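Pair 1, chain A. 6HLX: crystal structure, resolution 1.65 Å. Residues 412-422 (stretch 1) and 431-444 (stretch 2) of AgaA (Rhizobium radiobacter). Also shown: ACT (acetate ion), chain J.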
# COMPACT_ATOMS: atom_id res chain seq x y z
N GLN A 412 19.00 -10.83 -13.73
CA GLN A 412 18.00 -11.50 -14.59
C GLN A 412 16.59 -10.99 -14.30
O GLN A 412 15.83 -10.72 -15.23
CB GLN A 412 18.06 -13.02 -14.45
CG GLN A 412 19.26 -13.65 -15.14
CD GLN A 412 19.29 -15.14 -14.91
OE1 GLN A 412 18.27 -15.83 -15.05
NE2 GLN A 412 20.44 -15.66 -14.52
N ILE A 413 16.27 -10.82 -13.00
CA ILE A 413 14.96 -10.29 -12.59
C ILE A 413 14.80 -8.85 -13.10
O ILE A 413 13.76 -8.53 -13.67
CB ILE A 413 14.76 -10.41 -11.05
CG1 ILE A 413 14.35 -11.85 -10.68
CG2 ILE A 413 13.69 -9.41 -10.54
CD1 ILE A 413 14.27 -12.17 -9.19
N ASN A 414 15.84 -8.00 -12.94
CA ASN A 414 15.78 -6.60 -13.40
C ASN A 414 15.49 -6.52 -14.89
O ASN A 414 14.64 -5.74 -15.32
CB ASN A 414 17.07 -5.85 -13.08
CG ASN A 414 17.36 -5.65 -11.62
OD1 ASN A 414 18.51 -5.37 -11.24
ND2 ASN A 414 16.36 -5.78 -10.77
N ASP A 415 16.22 -7.34 -15.67
CA ASP A 415 16.09 -7.36 -17.14
C ASP A 415 14.69 -7.77 -17.56
O ASP A 415 14.11 -7.12 -18.44
CB ASP A 415 17.16 -8.27 -17.76
CG ASP A 415 18.55 -7.70 -17.64
OD1 ASP A 415 18.67 -6.47 -17.39
OD2 ASP A 415 19.53 -8.45 -17.85
N LEU A 416 14.12 -8.78 -16.90
CA LEU A 416 12.77 -9.25 -17.20
C LEU A 416 11.74 -8.19 -16.82
O LEU A 416 10.84 -7.91 -17.61
CB LEU A 416 12.45 -10.57 -16.48
CG LEU A 416 13.12 -11.82 -17.08
CD1 LEU A 416 13.07 -12.97 -16.09
CD2 LEU A 416 12.51 -12.21 -18.44
N LEU A 417 11.88 -7.57 -15.63
CA LEU A 417 10.91 -6.52 -15.27
C LEU A 417 11.01 -5.31 -16.21
O LEU A 417 9.99 -4.73 -16.58
CB LEU A 417 11.08 -6.09 -13.81
CG LEU A 417 10.76 -7.19 -12.77
CD1 LEU A 417 11.29 -6.81 -11.40
CD2 LEU A 417 9.25 -7.54 -12.73
N ASP A 418 12.23 -4.94 -16.61
CA ASP A 418 12.42 -3.83 -17.55
C ASP A 418 11.75 -4.16 -18.89
O ASP A 418 11.03 -3.31 -19.44
CB ASP A 418 13.92 -3.52 -17.74
CG ASP A 418 14.53 -2.78 -16.55
OD1 ASP A 418 13.77 -2.18 -15.76
OD2 ASP A 418 15.77 -2.79 -16.42
N LYS A 419 11.92 -5.40 -19.38
CA LYS A 419 11.30 -5.81 -20.64
C LYS A 419 9.77 -5.83 -20.51
O LYS A 419 9.07 -5.38 -21.42
CB LYS A 419 11.82 -7.20 -21.09
CG LYS A 419 11.48 -7.51 -22.54
CD LYS A 419 12.01 -8.87 -22.98
CE LYS A 419 11.61 -9.19 -24.41
NZ LYS A 419 12.04 -10.57 -24.82
N GLY A 420 9.28 -6.31 -19.36
CA GLY A 420 7.84 -6.39 -19.10
C GLY A 420 7.17 -5.03 -19.15
O GLY A 420 6.07 -4.90 -19.69
N ARG A 421 7.83 -4.00 -18.57
CA ARG A 421 7.33 -2.62 -18.49
C ARG A 421 7.40 -1.88 -19.83
O ARG A 421 6.70 -0.89 -20.01
CB ARG A 421 8.23 -1.84 -17.51
CG ARG A 421 7.49 -0.95 -16.54
CD ARG A 421 8.51 -0.25 -15.65
NE ARG A 421 9.24 -1.19 -14.79
CZ ARG A 421 10.55 -1.44 -14.89
NH1 ARG A 421 11.29 -0.83 -15.80
NH2 ARG A 421 11.13 -2.29 -14.05
N ALA A 422 8.28 -2.32 -20.73
CA ALA A 422 8.52 -1.68 -22.03
C ALA A 422 7.70 -2.30 -23.16
O ALA A 422 7.63 -1.73 -24.26
CB ALA A 422 10.00 -1.75 -22.37
N LYS A 431 4.50 -13.78 -21.47
CA LYS A 431 5.66 -14.68 -21.57
C LYS A 431 6.78 -14.18 -20.65
O LYS A 431 7.52 -14.97 -20.06
CB LYS A 431 6.20 -14.72 -23.01
CG LYS A 431 5.22 -15.23 -24.07
CD LYS A 431 5.93 -15.25 -25.42
CE LYS A 431 5.02 -15.58 -26.58
NZ LYS A 431 5.77 -15.56 -27.87
N ILE A 432 6.94 -12.85 -20.59
CA ILE A 432 7.97 -12.19 -19.78
C ILE A 432 7.67 -12.42 -18.29
O ILE A 432 8.56 -12.83 -17.55
CB ILE A 432 8.06 -10.69 -20.14
CG1 ILE A 432 8.49 -10.49 -21.61
CG2 ILE A 432 9.01 -9.97 -19.18
CD1 ILE A 432 8.09 -9.13 -22.17
N TYR A 433 6.44 -12.14 -17.85
CA TYR A 433 6.10 -12.32 -16.43
C TYR A 433 6.14 -13.80 -16.02
O TYR A 433 6.51 -14.11 -14.88
CB TYR A 433 4.79 -11.62 -16.07
CG TYR A 433 4.94 -10.12 -16.16
CD1 TYR A 433 5.70 -9.42 -15.22
CD2 TYR A 433 4.40 -9.40 -17.22
CE1 TYR A 433 5.88 -8.04 -15.32
CE2 TYR A 433 4.57 -8.02 -17.33
CZ TYR A 433 5.32 -7.35 -16.38
OH TYR A 433 5.55 -6.00 -16.51
N ASP A 434 5.80 -14.72 -16.96
CA ASP A 434 5.88 -16.16 -16.67
C ASP A 434 7.34 -16.57 -16.40
O ASP A 434 7.60 -17.35 -15.48
CB ASP A 434 5.30 -16.99 -17.82
CG ASP A 434 3.78 -16.95 -17.94
OD1 ASP A 434 3.10 -16.63 -16.93
OD2 ASP A 434 3.28 -17.23 -19.05
N ALA A 435 8.29 -16.04 -17.20
CA ALA A 435 9.72 -16.32 -16.98
C ALA A 435 10.19 -15.66 -15.68
O ALA A 435 10.98 -16.24 -14.93
CB ALA A 435 10.55 -15.84 -18.17
N PHE A 436 9.67 -14.45 -15.38
CA PHE A 436 10.01 -13.74 -14.14
C PHE A 436 9.60 -14.60 -12.93
O PHE A 436 10.38 -14.75 -11.98
CB PHE A 436 9.30 -12.36 -14.07
CG PHE A 436 9.15 -11.87 -12.64
CD1 PHE A 436 10.21 -11.26 -11.98
CD2 PHE A 436 7.99 -12.12 -11.92
CE1 PHE A 436 10.10 -10.89 -10.64
CE2 PHE A 436 7.89 -11.77 -10.57
CZ PHE A 436 8.94 -11.14 -9.94
N VAL A 437 8.39 -15.19 -12.98
CA VAL A 437 7.84 -15.98 -11.86
C VAL A 437 8.78 -17.17 -11.51
O VAL A 437 9.05 -17.41 -10.34
CB VAL A 437 6.39 -16.42 -12.13
CG1 VAL A 437 6.01 -17.58 -11.24
CG2 VAL A 437 5.42 -15.25 -11.92
N ASP A 438 9.30 -17.87 -12.54
CA ASP A 438 10.25 -18.98 -12.30
C ASP A 438 11.47 -18.50 -11.51
O ASP A 438 11.87 -19.16 -10.54
CB ASP A 438 10.72 -19.55 -13.65
CG ASP A 438 9.63 -20.26 -14.44
OD1 ASP A 438 8.52 -20.46 -13.89
OD2 ASP A 438 9.90 -20.66 -15.60
N ARG A 439 12.04 -17.35 -11.91
CA ARG A 439 13.22 -16.81 -11.22
C ARG A 439 12.86 -16.28 -9.82
O ARG A 439 13.65 -16.43 -8.88
CB ARG A 439 13.90 -15.72 -12.06
CG ARG A 439 15.18 -15.21 -11.42
CD ARG A 439 16.39 -15.61 -12.20
NE ARG A 439 17.63 -15.17 -11.57
CZ ARG A 439 18.63 -15.99 -11.25
NH1 ARG A 439 19.74 -15.51 -10.72
NH2 ARG A 439 18.52 -17.30 -11.48
N ALA A 440 11.66 -15.69 -9.67
CA ALA A 440 11.17 -15.19 -8.37
C ALA A 440 11.03 -16.36 -7.38
O ALA A 440 11.28 -16.19 -6.19
CB ALA A 440 9.83 -14.50 -8.55
N LEU A 441 10.57 -17.52 -7.84
CA LEU A 441 10.42 -18.69 -6.96
C LEU A 441 11.79 -19.27 -6.61
O LEU A 441 12.06 -19.57 -5.44
CB LEU A 441 9.57 -19.76 -7.66
CG LEU A 441 8.08 -19.45 -7.77
CD1 LEU A 441 7.41 -20.37 -8.81
CD2 LEU A 441 7.40 -19.59 -6.39
N GLU A 442 12.65 -19.42 -7.62
CA GLU A 442 13.99 -19.95 -7.42
C GLU A 442 14.78 -19.18 -6.35
O GLU A 442 15.36 -19.80 -5.44
CB GLU A 442 14.75 -19.94 -8.76
CG GLU A 442 16.18 -20.44 -8.63
CD GLU A 442 17.02 -20.34 -9.88
OE1 GLU A 442 18.22 -20.68 -9.81
OE2 GLU A 442 16.48 -19.92 -10.94
N LEU A 443 14.79 -17.85 -6.45
CA LEU A 443 15.54 -17.00 -5.53
C LEU A 443 14.79 -16.67 -4.25
O LEU A 443 15.42 -16.40 -3.22
CB LEU A 443 16.04 -15.72 -6.23
CG LEU A 443 16.98 -15.90 -7.44
CD1 LEU A 443 17.35 -14.54 -8.00
CD2 LEU A 443 18.27 -16.65 -7.07
N SER A 444 13.45 -16.69 -4.32
CA SER A 444 12.56 -16.37 -3.20
C SER A 444 13.01 -15.16 -2.35
O SER A 444 13.11 -15.28 -1.12
CB SER A 444 12.35 -17.60 -2.33
OG SER A 444 11.46 -18.50 -2.97
C ACT J . 21.84 -18.24 -10.45
O ACT J . 20.93 -19.11 -10.60
OXT ACT J . 22.18 -17.74 -9.35
CH3 ACT J . 22.58 -17.74 -11.71
O HOH W 1 7.72 -5.26 -15.18

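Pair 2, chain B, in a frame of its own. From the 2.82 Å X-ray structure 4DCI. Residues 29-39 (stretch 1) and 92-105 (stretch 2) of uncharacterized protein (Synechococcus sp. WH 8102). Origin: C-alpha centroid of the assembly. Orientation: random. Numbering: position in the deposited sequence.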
# COMPACT_ATOMS: atom_id res chain seq x y z
N GLU B 29 14.59 -5.15 -27.72
CA GLU B 29 13.74 -4.58 -26.68
C GLU B 29 14.13 -5.13 -25.32
O GLU B 29 14.23 -4.39 -24.34
CB GLU B 29 12.26 -4.86 -26.96
CG GLU B 29 11.83 -4.67 -28.42
CD GLU B 29 11.05 -3.40 -28.68
OE1 GLU B 29 11.52 -2.30 -28.30
OE2 GLU B 29 9.96 -3.48 -29.28
N ALA B 30 14.36 -6.45 -25.26
CA ALA B 30 14.72 -7.13 -24.02
C ALA B 30 16.01 -6.57 -23.46
O ALA B 30 16.04 -6.09 -22.32
CB ALA B 30 14.85 -8.63 -24.25
N GLU B 31 17.07 -6.60 -24.27
CA GLU B 31 18.40 -6.16 -23.86
C GLU B 31 18.41 -4.70 -23.46
O GLU B 31 18.98 -4.35 -22.43
CB GLU B 31 19.41 -6.40 -24.98
CG GLU B 31 19.49 -7.85 -25.45
CD GLU B 31 20.78 -8.16 -26.20
OE1 GLU B 31 20.72 -8.87 -27.24
OE2 GLU B 31 21.85 -7.70 -25.75
N ARG B 32 17.76 -3.85 -24.26
CA ARG B 32 17.66 -2.42 -23.97
C ARG B 32 17.06 -2.18 -22.59
O ARG B 32 17.54 -1.33 -21.84
CB ARG B 32 16.84 -1.71 -25.05
CG ARG B 32 16.88 -0.19 -25.01
CD ARG B 32 16.00 0.41 -26.10
NE ARG B 32 16.58 0.34 -27.46
CZ ARG B 32 16.20 -0.50 -28.43
NH1 ARG B 32 15.22 -1.39 -28.23
NH2 ARG B 32 16.81 -0.46 -29.61
N GLU B 33 16.01 -2.93 -22.26
CA GLU B 33 15.39 -2.80 -20.95
C GLU B 33 16.34 -3.19 -19.83
O GLU B 33 16.63 -2.37 -18.95
CB GLU B 33 14.12 -3.64 -20.86
CG GLU B 33 12.85 -2.82 -20.84
CD GLU B 33 11.63 -3.69 -20.61
OE1 GLU B 33 11.23 -4.41 -21.56
OE2 GLU B 33 11.09 -3.64 -19.49
N ILE B 34 16.81 -4.44 -19.89
CA ILE B 34 17.78 -5.01 -18.94
C ILE B 34 18.92 -4.02 -18.74
O ILE B 34 19.25 -3.65 -17.62
CB ILE B 34 18.37 -6.35 -19.47
CG1 ILE B 34 17.28 -7.40 -19.74
CG2 ILE B 34 19.46 -6.90 -18.56
CD1 ILE B 34 16.27 -7.60 -18.63
N SER B 35 19.51 -3.59 -19.85
CA SER B 35 20.66 -2.70 -19.81
C SER B 35 20.40 -1.43 -19.01
O SER B 35 21.18 -1.09 -18.12
CB SER B 35 21.12 -2.36 -21.21
OG SER B 35 22.19 -1.45 -21.16
N ASN B 36 19.31 -0.74 -19.32
CA ASN B 36 18.92 0.46 -18.56
C ASN B 36 18.76 0.19 -17.08
O ASN B 36 19.09 1.03 -16.25
CB ASN B 36 17.64 1.08 -19.13
CG ASN B 36 17.85 1.70 -20.50
OD1 ASN B 36 18.99 1.95 -20.93
ND2 ASN B 36 16.75 1.96 -21.19
N GLY B 37 18.24 -0.99 -16.74
CA GLY B 37 18.15 -1.43 -15.35
C GLY B 37 19.52 -1.50 -14.69
O GLY B 37 19.71 -0.95 -13.61
N ILE B 38 20.46 -2.19 -15.35
CA ILE B 38 21.85 -2.26 -14.90
C ILE B 38 22.35 -0.84 -14.66
O ILE B 38 22.81 -0.51 -13.57
CB ILE B 38 22.78 -2.94 -15.94
CG1 ILE B 38 22.22 -4.26 -16.46
CG2 ILE B 38 24.19 -3.11 -15.38
CD1 ILE B 38 22.32 -5.41 -15.48
N ALA B 39 22.24 0.00 -15.69
CA ALA B 39 22.78 1.36 -15.64
C ALA B 39 22.11 2.20 -14.55
O ALA B 39 22.79 2.89 -13.79
CB ALA B 39 22.64 2.04 -17.00
N GLN B 92 20.02 -6.51 -6.97
CA GLN B 92 19.15 -6.32 -8.13
C GLN B 92 20.02 -6.41 -9.38
O GLN B 92 19.73 -7.17 -10.30
CB GLN B 92 18.43 -4.97 -8.05
CG GLN B 92 17.48 -4.84 -6.86
CD GLN B 92 16.83 -3.45 -6.71
OE1 GLN B 92 16.57 -2.76 -7.70
NE2 GLN B 92 16.55 -3.06 -5.47
N LYS B 93 21.12 -5.66 -9.36
CA LYS B 93 22.08 -5.58 -10.45
C LYS B 93 22.61 -6.95 -10.83
O LYS B 93 22.73 -7.27 -12.01
CB LYS B 93 23.25 -4.70 -10.00
CG LYS B 93 23.91 -3.88 -11.10
CD LYS B 93 24.99 -2.99 -10.52
CE LYS B 93 26.35 -3.69 -10.50
NZ LYS B 93 27.38 -2.83 -9.86
N ARG B 94 22.91 -7.76 -9.81
CA ARG B 94 23.30 -9.15 -9.99
C ARG B 94 22.27 -9.91 -10.85
O ARG B 94 22.64 -10.56 -11.83
CB ARG B 94 23.46 -9.82 -8.63
CG ARG B 94 24.41 -11.01 -8.57
CD ARG B 94 24.37 -11.73 -7.22
NE ARG B 94 23.95 -10.89 -6.08
CZ ARG B 94 24.70 -9.95 -5.48
NH1 ARG B 94 25.94 -9.69 -5.91
NH2 ARG B 94 24.22 -9.26 -4.46
N ASN B 95 20.99 -9.82 -10.46
CA ASN B 95 19.89 -10.49 -11.18
C ASN B 95 19.80 -10.03 -12.60
O ASN B 95 19.61 -10.83 -13.52
CB ASN B 95 18.54 -10.23 -10.52
CG ASN B 95 18.41 -10.90 -9.18
OD1 ASN B 95 19.10 -11.87 -8.89
ND2 ASN B 95 17.50 -10.40 -8.35
N LEU B 96 19.90 -8.72 -12.78
CA LEU B 96 19.82 -8.13 -14.09
C LEU B 96 20.95 -8.63 -14.99
O LEU B 96 20.72 -8.96 -16.16
CB LEU B 96 19.83 -6.61 -13.99
CG LEU B 96 18.55 -5.91 -13.54
CD1 LEU B 96 18.85 -4.45 -13.28
CD2 LEU B 96 17.43 -6.04 -14.57
N LEU B 97 22.16 -8.70 -14.46
CA LEU B 97 23.29 -9.19 -15.24
C LEU B 97 23.08 -10.64 -15.66
O LEU B 97 23.32 -11.00 -16.81
CB LEU B 97 24.59 -9.03 -14.47
CG LEU B 97 25.00 -7.56 -14.44
CD1 LEU B 97 25.87 -7.27 -13.23
CD2 LEU B 97 25.67 -7.16 -15.75
N GLN B 98 22.61 -11.45 -14.73
CA GLN B 98 22.28 -12.83 -15.05
C GLN B 98 21.22 -12.89 -16.15
O GLN B 98 21.36 -13.66 -17.11
CB GLN B 98 21.82 -13.55 -13.79
CG GLN B 98 21.74 -15.06 -13.93
CD GLN B 98 21.07 -15.71 -12.73
OE1 GLN B 98 20.81 -16.91 -12.73
NE2 GLN B 98 20.79 -14.91 -11.69
N GLN B 99 20.16 -12.07 -16.02
CA GLN B 99 19.11 -11.99 -17.04
C GLN B 99 19.71 -11.60 -18.38
O GLN B 99 19.33 -12.14 -19.42
CB GLN B 99 18.07 -10.94 -16.67
CG GLN B 99 17.01 -11.39 -15.69
CD GLN B 99 16.01 -10.28 -15.44
OE1 GLN B 99 15.25 -9.89 -16.33
NE2 GLN B 99 16.01 -9.75 -14.22
N GLN B 100 20.64 -10.65 -18.35
CA GLN B 100 21.30 -10.18 -19.55
C GLN B 100 21.98 -11.33 -20.28
O GLN B 100 21.71 -11.56 -21.47
CB GLN B 100 22.30 -9.09 -19.23
CG GLN B 100 23.10 -8.62 -20.42
CD GLN B 100 23.82 -7.33 -20.14
OE1 GLN B 100 23.36 -6.25 -20.55
NE2 GLN B 100 24.93 -7.41 -19.42
N ALA B 101 22.84 -12.06 -19.58
CA ALA B 101 23.51 -13.23 -20.16
C ALA B 101 22.48 -14.22 -20.70
O ALA B 101 22.60 -14.67 -21.85
CB ALA B 101 24.41 -13.89 -19.13
N GLN B 102 21.47 -14.51 -19.88
CA GLN B 102 20.38 -15.43 -20.23
C GLN B 102 19.70 -15.01 -21.54
O GLN B 102 19.45 -15.84 -22.42
CB GLN B 102 19.38 -15.46 -19.07
CG GLN B 102 18.20 -16.41 -19.23
CD GLN B 102 17.08 -16.14 -18.24
OE1 GLN B 102 17.32 -15.79 -17.07
NE2 GLN B 102 15.84 -16.30 -18.69
N VAL B 103 19.41 -13.72 -21.65
CA VAL B 103 18.74 -13.18 -22.83
C VAL B 103 19.64 -13.30 -24.05
O VAL B 103 19.27 -13.93 -25.03
CB VAL B 103 18.31 -11.73 -22.59
CG1 VAL B 103 18.06 -11.01 -23.91
CG2 VAL B 103 17.06 -11.71 -21.72
N ARG B 104 20.83 -12.72 -23.97
CA ARG B 104 21.79 -12.75 -25.07
C ARG B 104 22.01 -14.16 -25.61
O ARG B 104 22.13 -14.35 -26.82
CB ARG B 104 23.12 -12.16 -24.64
CG ARG B 104 23.07 -10.65 -24.44
CD ARG B 104 24.37 -10.13 -23.86
NE ARG B 104 24.35 -8.68 -23.77
CZ ARG B 104 25.30 -7.95 -23.21
NH1 ARG B 104 26.36 -8.53 -22.68
NH2 ARG B 104 25.19 -6.63 -23.19
N GLU B 105 22.03 -15.14 -24.72
CA GLU B 105 22.27 -16.53 -25.08
C GLU B 105 21.02 -17.24 -25.65
O GLU B 105 21.01 -18.47 -25.77
CB GLU B 105 22.80 -17.27 -23.86
CG GLU B 105 23.60 -18.52 -24.17
CD GLU B 105 23.57 -19.52 -23.02
OE1 GLU B 105 22.60 -19.48 -22.23
OE2 GLU B 105 24.51 -20.34 -22.91

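Both pairs are two helices packed antiparallel, with axes 9.2 Å apart at closest approach. The angle between their directions is 159° in pair 1 and 154° in pair 2. The backbones of 14 central residues superpose with an RMSD of 0.3 Å. The fit loosens toward the end of the second stretch, where A:Leu441 and B:Glu105 lie 1.2 Å apart at CA.

The central match is A:Leu416 with B:Ile34 and A:Ile432 with B:Leu96. Leucine and isoleucine trade places across the interface, and the side-chain centres still fall within 0.8 Å of each other. In pair 1, A:Ile432 CG2 lies 3.2 Å from A:Leu416 O. In pair 2, B:Ile34 CG2 lies 3.4 Å from B:Leu96 O. In each case the isoleucine methyl packs on the backbone of the leucine.

Each first stretch has one glycine, but at different positions. A:Gly420 matches B:Ile38, and B:Gly37 matches A:Lys419. At A:Gly420 a CB would sit 2.6 Å from A:Tyr433 OH, a clash, so the bare backbone leaves room for the tyrosine. Water 1 links the helices here, donating to A:Leu417 O and accepting from A:Tyr433 OH, each at 2.7 Å. At B:Gly37 a CB would clash with B:Leu96 CD1, 2.9 Å away. B:Ile38 fills its own position by packing CD1 3.1 Å from B:Leu96 CB and 3.6 Å from B:Leu97 CG. B:Leu97 is the counterpart of A:Tyr433.

A:Phe436 matches B:Gln100. The phenylalanine ring takes A:Leu417 CD2 over one face, 4.2 Å from its centroid, and A:Ile413 CG2 at its edge, 3.9 Å from A:Phe436 CE1. In pair 2 the aliphatic part of the glutamine serves, with B:Gln100 CB 3.6 Å from B:Ile34 CG2. B:Ser35, the match of A:Leu417, points away and adds little.

A:Ile413 and B:Glu31 match closely, yet their chemistry differs. A:Ile413 CG1 packs 3.5 Å from A:Arg439 CG. B:Glu31 CG packs 3.8 Å from B:Val103 CG1, and its carboxylate continues to a salt bridge, with a weak hydrogen bond from B:Arg104 NE to B:Glu31 OE2 at 3.3 Å. A:Arg439, matching B:Val103, has A:Gln412 OE1 over one face of its guanidinium. Its NH2 also donates to O of an acetate, probably from the crystallisation liquor, at 3.1 Å. The buried surface is 681 Å² in pair 1 and 572 Å² in pair 2.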